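Putative outer membrane protein (LpxR) (Salmonella typhimurium, PDB 3FID) probably removes acyl chains from the lipid A of lipopolysaccharide as a metal-binding beta-barrel enzyme of the outer membrane. Local coordinates at residues S91-T94 against R98-L101; G159-F164 against T192-N197; G75-S80 against Y232-K237. All blocks are in the same frame, centred on the assembly; numbering follows the deposited sequence.

Interaction 1 (S91-T94 against R98-L101); sequences SLAT and RYRL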
loop_
_atom_site.group_PDB
_atom_site.type_symbol
_atom_site.label_atom_id
_atom_site.label_comp_id
_atom_site.label_asym_id
_atom_site.label_seq_id
_atom_site.Cartn_x
_atom_site.Cartn_y
_atom_site.Cartn_z
ATOM N N SER A 91 17.081 -0.605 7.446
ATOM C CA SER A 91 18.220 -1.052 8.240
ATOM C C SER A 91 17.874 -1.475 9.670
ATOM O O SER A 91 17.082 -0.830 10.337
ATOM C CB SER A 91 19.264 0.057 8.289
ATOM O OG SER A 91 20.350 -0.348 9.088
ATOM N N LEU A 92 18.475 -2.575 10.115
ATOM C CA LEU A 92 18.487 -2.899 11.537
ATOM C C LEU A 92 19.607 -2.080 12.183
ATOM O O LEU A 92 20.788 -2.366 11.976
ATOM C CB LEU A 92 18.693 -4.401 11.761
ATOM C CG LEU A 92 17.634 -5.336 11.153
ATOM C CD1 LEU A 92 17.878 -6.755 11.602
ATOM C CD2 LEU A 92 16.214 -4.923 11.525
ATOM N N ALA A 93 19.243 -1.037 12.915
ATOM C CA ALA A 93 20.224 -0.218 13.644
ATOM C C ALA A 93 20.865 -1.042 14.745
ATOM O O ALA A 93 22.096 -0.948 14.989
ATOM C CB ALA A 93 19.581 1.011 14.219
ATOM N N THR A 94 20.038 -1.857 15.393
ATOM C CA THR A 94 20.466 -2.803 16.416
ATOM C C THR A 94 19.527 -4.041 16.390
ATOM O O THR A 94 18.658 -4.123 15.521
ATOM C CB THR A 94 20.409 -2.092 17.780
ATOM O OG1 THR A 94 20.653 -3.031 18.821
ATOM C CG2 THR A 94 19.053 -1.513 17.966
ATOM N N ARG A 98 14.541 -1.305 14.078
ATOM C CA ARG A 98 14.605 -1.179 12.625
ATOM C C ARG A 98 14.207 0.245 12.211
ATOM O O ARG A 98 13.283 0.821 12.777
ATOM C CB ARG A 98 13.709 -2.217 11.933
ATOM C CG ARG A 98 13.582 -2.017 10.406
ATOM C CD ARG A 98 12.571 -2.972 9.781
ATOM N NE ARG A 98 12.996 -4.375 9.802
ATOM C CZ ARG A 98 13.885 -4.923 8.976
ATOM N NH1 ARG A 98 14.165 -6.217 9.084
ATOM N NH2 ARG A 98 14.532 -4.181 8.073
ATOM N N TYR A 99 14.924 0.829 11.247
ATOM C CA TYR A 99 14.460 2.090 10.650
ATOM C C TYR A 99 14.528 2.084 9.114
ATOM O O TYR A 99 15.278 1.309 8.499
ATOM C CB TYR A 99 15.181 3.304 11.245
ATOM C CG TYR A 99 16.615 3.419 10.805
ATOM C CD1 TYR A 99 16.963 4.240 9.732
ATOM C CD2 TYR A 99 17.624 2.693 11.452
ATOM C CE1 TYR A 99 18.295 4.340 9.302
ATOM C CE2 TYR A 99 18.951 2.767 11.026
ATOM C CZ TYR A 99 19.276 3.597 9.956
ATOM O OH TYR A 99 20.577 3.702 9.537
ATOM N N ARG A 100 13.736 2.971 8.517
ATOM C CA ARG A 100 13.663 3.118 7.070
ATOM C C ARG A 100 13.587 4.578 6.724
ATOM O O ARG A 100 12.968 5.357 7.440
ATOM C CB ARG A 100 12.427 2.421 6.516
ATOM C CG ARG A 100 12.538 0.944 6.513
ATOM C CD ARG A 100 11.739 0.390 5.377
ATOM N NE ARG A 100 10.463 -0.040 5.849
ATOM C CZ ARG A 100 9.344 0.074 5.144
ATOM N NH1 ARG A 100 9.324 0.620 3.921
ATOM N NH2 ARG A 100 8.239 -0.344 5.694
ATOM N N LEU A 101 14.221 4.946 5.614
ATOM C CA LEU A 101 14.244 6.336 5.166
ATOM C C LEU A 101 14.157 6.297 3.658
ATOM O O LEU A 101 14.958 5.631 3.033
ATOM C CB LEU A 101 15.562 7.012 5.581
ATOM C CG LEU A 101 15.735 7.404 7.049
ATOM C CD1 LEU A 101 17.193 7.776 7.319
ATOM C CD2 LEU A 101 14.802 8.562 7.353
#
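Ser-91 and Tyr-99 form an antiparallel hydrogen-bonded pair, and their side chains meet on the same face of the sheet. Ser-91 N donates to Tyr-99 O at 2.8 Å and Tyr-99 N returns a bond to Ser-91 O at 2.9 Å; both are close to straight. The phenol ring then folds over the serine. Tyr-99 has CG between its backbone N and carbonyl carbon (chi1 72°), which brings one ring face above Ser-91 CB, 4.2 Å from the ring centroid, in a CH-pi contact. Ala-93 fills in at the edge of the same ring, its CB 3.7 Å from Tyr-99 CE2. The polar ends are tied elsewhere: Ser-91 OG bonds to Ser-49 OG, and Tyr-99 OH to Trp-89 NE1.

On the other face the non-hydrogen-bonded pair Leu-92 and Arg-98 meets. The Arg-98 chain bends at chi3 (-68°) and turns one face of its guanidinium to the leucine; Leu-92 CD2 sits over the centre of that face, 3.4 Å from NH1 of Arg-98. Arg-98 CA also makes a CA-H...O contact with Ser-91 O at 3.4 Å. The guanidinium is fixed in rotation by Asn-90 OD1 and His-209 ND1 at NH2 and by Ser-195 OG at NE.

The whole is one end of the beta hairpin 80-94/97-108, beside its tight connection: the tyrosine face carries CH-pi and apolar contacts, and the arginine face a network of buried polar bonds, in an antiparallel barrel of the LpxR family.

Interaction 2 (G159-F164 against T192-N197); sequences GVNVGF and TFNSDN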
loop_
_atom_site.group_PDB
_atom_site.type_symbol
_atom_site.label_atom_id
_atom_site.label_comp_id
_atom_site.label_asym_id
_atom_site.label_seq_id
_atom_site.Cartn_x
_atom_site.Cartn_y
_atom_site.Cartn_z
ATOM N N GLY A 159 12.595 -22.780 17.074
ATOM C CA GLY A 159 12.754 -22.401 15.654
ATOM C C GLY A 159 11.641 -21.504 15.086
ATOM O O GLY A 159 11.688 -21.128 13.912
ATOM N N VAL A 160 10.639 -21.159 15.899
ATOM C CA VAL A 160 9.613 -20.178 15.484
ATOM C C VAL A 160 9.899 -18.877 16.234
ATOM O O VAL A 160 9.932 -18.863 17.477
ATOM C CB VAL A 160 8.142 -20.656 15.774
ATOM C CG1 VAL A 160 7.085 -19.610 15.308
ATOM C CG2 VAL A 160 7.844 -22.011 15.102
ATOM N N ASN A 161 10.114 -17.793 15.480
ATOM C CA ASN A 161 10.303 -16.469 16.033
ATOM C C ASN A 161 8.946 -15.757 16.122
ATOM O O ASN A 161 8.184 -15.770 15.150
ATOM C CB ASN A 161 11.284 -15.704 15.130
ATOM C CG ASN A 161 11.585 -14.302 15.621
ATOM O OD1 ASN A 161 10.895 -13.337 15.245
ATOM N ND2 ASN A 161 12.618 -14.170 16.463
ATOM N N VAL A 162 8.635 -15.157 17.275
ATOM C CA VAL A 162 7.361 -14.437 17.475
ATOM C C VAL A 162 7.692 -13.061 18.001
ATOM O O VAL A 162 8.520 -12.944 18.891
ATOM C CB VAL A 162 6.344 -15.183 18.426
ATOM C CG1 VAL A 162 6.290 -16.659 18.105
ATOM C CG2 VAL A 162 6.721 -15.019 19.897
ATOM N N GLY A 163 7.100 -12.010 17.418
ATOM C CA GLY A 163 7.498 -10.654 17.748
ATOM C C GLY A 163 6.355 -9.652 17.803
ATOM O O GLY A 163 5.268 -9.916 17.309
ATOM N N PHE A 164 6.629 -8.512 18.428
ATOM C CA PHE A 164 5.680 -7.398 18.600
ATOM C C PHE A 164 6.418 -6.179 18.093
ATOM O O PHE A 164 7.535 -5.900 18.534
ATOM C CB PHE A 164 5.315 -7.238 20.088
ATOM C CG PHE A 164 4.548 -5.973 20.418
ATOM C CD1 PHE A 164 3.281 -5.732 19.870
ATOM C CD2 PHE A 164 5.092 -5.031 21.325
ATOM C CE1 PHE A 164 2.571 -4.568 20.186
ATOM C CE2 PHE A 164 4.393 -3.874 21.655
ATOM C CZ PHE A 164 3.123 -3.642 21.080
ATOM N N THR A 192 14.709 -11.495 11.108
ATOM C CA THR A 192 14.880 -10.251 10.338
ATOM C C THR A 192 13.592 -9.966 9.529
ATOM O O THR A 192 13.069 -8.842 9.544
ATOM C CB THR A 192 16.096 -10.338 9.374
ATOM O OG1 THR A 192 17.296 -10.574 10.134
ATOM C CG2 THR A 192 16.265 -9.013 8.591
ATOM N N PHE A 193 13.117 -10.998 8.827
ATOM C CA PHE A 193 11.911 -10.895 7.999
ATOM C C PHE A 193 10.693 -10.549 8.864
ATOM O O PHE A 193 9.871 -9.706 8.492
ATOM C CB PHE A 193 11.699 -12.200 7.203
ATOM C CG PHE A 193 10.501 -12.174 6.224
ATOM C CD1 PHE A 193 10.144 -11.000 5.526
ATOM C CD2 PHE A 193 9.772 -13.343 5.976
ATOM C CE1 PHE A 193 9.049 -11.000 4.619
ATOM C CE2 PHE A 193 8.713 -13.348 5.069
ATOM C CZ PHE A 193 8.337 -12.166 4.407
ATOM N N ASN A 194 10.601 -11.168 10.040
ATOM C CA ASN A 194 9.462 -10.873 10.917
ATOM C C ASN A 194 9.287 -9.399 11.266
ATOM O O ASN A 194 8.139 -8.942 11.394
ATOM C CB ASN A 194 9.527 -11.701 12.206
ATOM C CG ASN A 194 8.971 -13.092 12.032
ATOM O OD1 ASN A 194 8.509 -13.477 10.948
ATOM N ND2 ASN A 194 9.021 -13.880 13.116
ATOM N N SER A 195 10.395 -8.667 11.449
ATOM C CA SER A 195 10.316 -7.229 11.811
ATOM C C SER A 195 10.175 -6.312 10.598
ATOM O O SER A 195 10.031 -5.108 10.760
ATOM C CB SER A 195 11.521 -6.774 12.663
ATOM O OG SER A 195 12.687 -6.669 11.866
ATOM N N ASP A 196 10.188 -6.885 9.388
ATOM C CA ASP A 196 10.223 -6.085 8.166
ATOM C C ASP A 196 8.764 -5.780 7.798
ATOM O O ASP A 196 8.172 -6.477 6.969
ATOM C CB ASP A 196 10.932 -6.872 7.039
ATOM C CG ASP A 196 11.264 -6.013 5.833
ATOM O OD1 ASP A 196 11.381 -4.775 5.985
ATOM O OD2 ASP A 196 11.424 -6.593 4.736
ATOM N N ASN A 197 8.173 -4.779 8.448
ATOM C CA ASN A 197 6.734 -4.515 8.273
ATOM C C ASN A 197 6.486 -3.077 7.767
ATOM O O ASN A 197 7.436 -2.310 7.567
ATOM C CB ASN A 197 5.969 -4.750 9.587
ATOM C CG ASN A 197 6.176 -6.140 10.145
ATOM O OD1 ASN A 197 5.783 -7.141 9.540
ATOM N ND2 ASN A 197 6.804 -6.208 11.309
#
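Asn-161 and Asn-194 meet through their side-chain amides; their side chains run past each other in opposite directions, and the two amide planes stand 44° apart. ND2 of Asn-194 donates to OD1 of Asn-161 at 2.9 Å in a moderately bent bond. The donor lies in the plane of the acceptor carbonyl, on a lone pair, whereas OD1 is tilted somewhat out of the amide plane of the donating Asn-194.

The torsions set this up. Asn-194 keeps OD1 eclipsed with its own CA (chi2 -1°), and ND2 becomes the far end of the side chain, the part that reaches the strand. Asn-161 holds CG opposite its backbone N across the CA-CB bond (chi1 -179°) and turns its amide steeply across that chain; OD1 then faces the helix while ND2 bonds to Asp-156 OD1. Bonds at both ends of the amide support this choice of O and N. A further asparagine braces the segment 192-197 from within: ND2 of Asn-197 bonds to the backbone O of Asn-194 at 3.0 Å, again on a lone pair, and its OD1 accepts from Lys-218 NZ.

The contact joins the beginning of strand 160-173, hydrogen-bonded between strands 140-157 and 176-188, to the end of the short helix 191-194. Asn-194 also rests on Tyr-165 of strand 160-173, and Phe-193 makes a cation-pi contact with Lys-218 of strand 215-228.

Interaction 3 (G75-S80 against Y232-K237); sequences GDRAFS and YTLQGK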
loop_
_atom_site.group_PDB
_atom_site.type_symbol
_atom_site.label_atom_id
_atom_site.label_comp_id
_atom_site.label_asym_id
_atom_site.label_seq_id
_atom_site.Cartn_x
_atom_site.Cartn_y
_atom_site.Cartn_z
ATOM N N GLY A 75 -18.972 14.723 -2.834
ATOM C CA GLY A 75 -19.232 13.694 -1.808
ATOM C C GLY A 75 -18.529 12.356 -1.999
ATOM O O GLY A 75 -18.559 11.503 -1.105
ATOM N N ASP A 76 -17.876 12.156 -3.143
ATOM C CA ASP A 76 -17.106 10.911 -3.368
ATOM C C ASP A 76 -15.783 11.308 -4.004
ATOM O O ASP A 76 -15.652 12.403 -4.585
ATOM C CB ASP A 76 -17.880 9.923 -4.276
ATOM C CG ASP A 76 -17.382 8.459 -4.174
ATOM O OD1 ASP A 76 -16.361 8.155 -3.499
ATOM O OD2 ASP A 76 -18.027 7.595 -4.814
ATOM N N ARG A 77 -14.772 10.455 -3.871
ATOM C CA ARG A 77 -13.505 10.780 -4.503
ATOM C C ARG A 77 -13.650 10.773 -6.024
ATOM O O ARG A 77 -14.423 10.000 -6.600
ATOM C CB ARG A 77 -12.351 9.866 -4.011
ATOM C CG ARG A 77 -12.466 8.433 -4.387
ATOM C CD ARG A 77 -11.701 7.539 -3.376
ATOM N NE ARG A 77 -10.319 7.923 -3.235
ATOM C CZ ARG A 77 -9.573 7.732 -2.148
ATOM N NH1 ARG A 77 -10.079 7.205 -1.029
ATOM N NH2 ARG A 77 -8.322 8.148 -2.161
ATOM N N ALA A 78 -12.914 11.671 -6.670
ATOM C CA ALA A 78 -12.773 11.665 -8.113
ATOM C C ALA A 78 -11.857 10.507 -8.525
ATOM O O ALA A 78 -11.055 10.045 -7.705
ATOM C CB ALA A 78 -12.124 12.973 -8.542
ATOM N N PHE A 79 -11.928 10.087 -9.793
ATOM C CA PHE A 79 -10.870 9.241 -10.365
ATOM C C PHE A 79 -9.502 9.956 -10.230
ATOM O O PHE A 79 -9.382 11.176 -10.447
ATOM C CB PHE A 79 -11.170 8.873 -11.830
ATOM C CG PHE A 79 -12.166 7.737 -11.994
ATOM C CD1 PHE A 79 -11.774 6.403 -11.801
ATOM C CD2 PHE A 79 -13.483 7.996 -12.347
ATOM C CE1 PHE A 79 -12.702 5.347 -11.944
ATOM C CE2 PHE A 79 -14.437 6.958 -12.511
ATOM C CZ PHE A 79 -14.064 5.637 -12.312
ATOM N N SER A 80 -8.472 9.207 -9.850
ATOM C CA SER A 80 -7.098 9.726 -9.851
ATOM C C SER A 80 -6.077 8.585 -9.957
ATOM O O SER A 80 -6.406 7.425 -9.772
ATOM C CB SER A 80 -6.799 10.590 -8.601
ATOM O OG SER A 80 -6.762 9.787 -7.421
ATOM N N TYR A 232 -3.471 14.599 -1.659
ATOM C CA TYR A 232 -3.823 15.250 -2.939
ATOM C C TYR A 232 -4.837 14.460 -3.787
ATOM O O TYR A 232 -5.620 15.061 -4.527
ATOM C CB TYR A 232 -2.542 15.560 -3.735
ATOM C CG TYR A 232 -2.804 16.365 -4.991
ATOM C CD1 TYR A 232 -2.801 15.747 -6.243
ATOM C CD2 TYR A 232 -3.116 17.737 -4.918
ATOM C CE1 TYR A 232 -3.066 16.474 -7.422
ATOM C CE2 TYR A 232 -3.384 18.482 -6.086
ATOM C CZ TYR A 232 -3.375 17.834 -7.326
ATOM O OH TYR A 232 -3.629 18.548 -8.473
ATOM N N THR A 233 -4.860 13.122 -3.682
ATOM C CA THR A 233 -5.908 12.344 -4.368
ATOM C C THR A 233 -7.335 12.781 -3.942
ATOM O O THR A 233 -8.279 12.610 -4.703
ATOM C CB THR A 233 -5.778 10.780 -4.223
ATOM O OG1 THR A 233 -6.183 10.366 -2.908
ATOM C CG2 THR A 233 -4.325 10.288 -4.508
ATOM N N LEU A 234 -7.453 13.343 -2.731
ATOM C CA LEU A 234 -8.738 13.772 -2.162
ATOM C C LEU A 234 -8.924 15.286 -2.199
ATOM O O LEU A 234 -10.052 15.776 -2.354
ATOM C CB LEU A 234 -8.873 13.281 -0.714
ATOM C CG LEU A 234 -8.957 11.753 -0.530
ATOM C CD1 LEU A 234 -9.143 11.399 0.960
ATOM C CD2 LEU A 234 -10.056 11.122 -1.438
ATOM N N GLN A 235 -7.820 16.013 -2.052
ATOM C CA GLN A 235 -7.861 17.491 -1.907
ATOM C C GLN A 235 -7.584 18.249 -3.204
ATOM O O GLN A 235 -7.785 19.458 -3.266
ATOM C CB GLN A 235 -6.867 17.930 -0.845
ATOM C CG GLN A 235 -7.215 17.389 0.552
ATOM C CD GLN A 235 -6.137 17.668 1.555
ATOM O OE1 GLN A 235 -4.954 17.433 1.301
ATOM N NE2 GLN A 235 -6.534 18.161 2.712
ATOM N N GLY A 236 -7.115 17.544 -4.217
ATOM C CA GLY A 236 -6.875 18.136 -5.528
ATOM C C GLY A 236 -8.167 18.528 -6.237
ATOM O O GLY A 236 -9.252 18.065 -5.896
ATOM N N LYS A 237 -8.033 19.348 -7.269
ATOM C CA LYS A 237 -9.161 19.855 -8.014
ATOM C C LYS A 237 -9.358 19.020 -9.286
ATOM O O LYS A 237 -8.383 18.660 -9.950
ATOM C CB LYS A 237 -8.853 21.325 -8.343
ATOM C CG LYS A 237 -9.987 22.130 -8.934
ATOM C CD LYS A 237 -9.500 23.552 -9.282
ATOM C CE LYS A 237 -9.160 23.663 -10.775
ATOM N NZ LYS A 237 -8.708 25.035 -11.138
HETATM O O HOH W 1 -8.950 10.024 -5.797
HETATM O O HOH W 2 -11.159 13.256 -4.991
#
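Arg-77 and Ser-80 reach from a loop to Thr-233 and Leu-234 of a short helix, and two waters fill in between. Just ahead of Arg-77, Asp-76 turns its CB away from the helix; its OD1 takes a weak bond from Arg-77 N at 2.8 Å. Arg-77 itself bends at chi3 (-55°) and sets its guanidinium across Leu-234, whose CD2 lies over the centre of one face, 3.5 Å from CZ of Arg-77. At the edge of the planar group, NH2 of Arg-77 makes a weak, strongly bent bond to Thr-233 OG1 at 3.2 Å; NH2 also bonds to a glycerol, probably from the crystallisation liquor. Its firmer partners are carboxylates: NH1 forms salt bridges with Asp-32 and Glu-278. Thr-233 OG1 has a second bond, with Asn-231 OD1.

Ala-78 contributes backbone alone, N giving a hydrogen bond to one water and O accepting from the other at 2.8 Å. Phe-79 turns away, its ring meeting Trp-133. Ser-80 points back toward the helix, OG 3.5 Å from Thr-233 CB, and its OG donates to the water that Ala-78 O holds. Both waters donate to Thr-233 O, linking this helical carbonyl to the loop.

Helix 232-235 follows directly on strand 230-231. The loop leads from strand 49-60 into strand 80-94, and Tyr-60 at the end of the former touches Arg-77, Ser-80 and Thr-233. Ile-108, ending strand 97-108, packs against Thr-233 and Tyr-232.

Overall arrangement
From the N terminus, the loop segment 75-80 opens interaction 3, which closes only at 232-237, spanning about half of the strands. Within that span come two shorter loops in series, neither crossing the other: interaction 1 closes a tight hairpin between 91-94 and 98-101, and interaction 2 later brings 159-164 to 192-197 over strands 160-173 and 176-188. Interactions 1 and 2 touch, with centres about 14 Å apart, where the arginines of strand 97-108 reach segment 192-197, Arg-100 NH2 probably bonding to Asn-197 O. Interaction 3 lies on the opposite side of the chain's centre, its own centre about 34 and 37 Å from the centres of interactions 1 and 2, tying a loop to a short helix at the other end of the barrel.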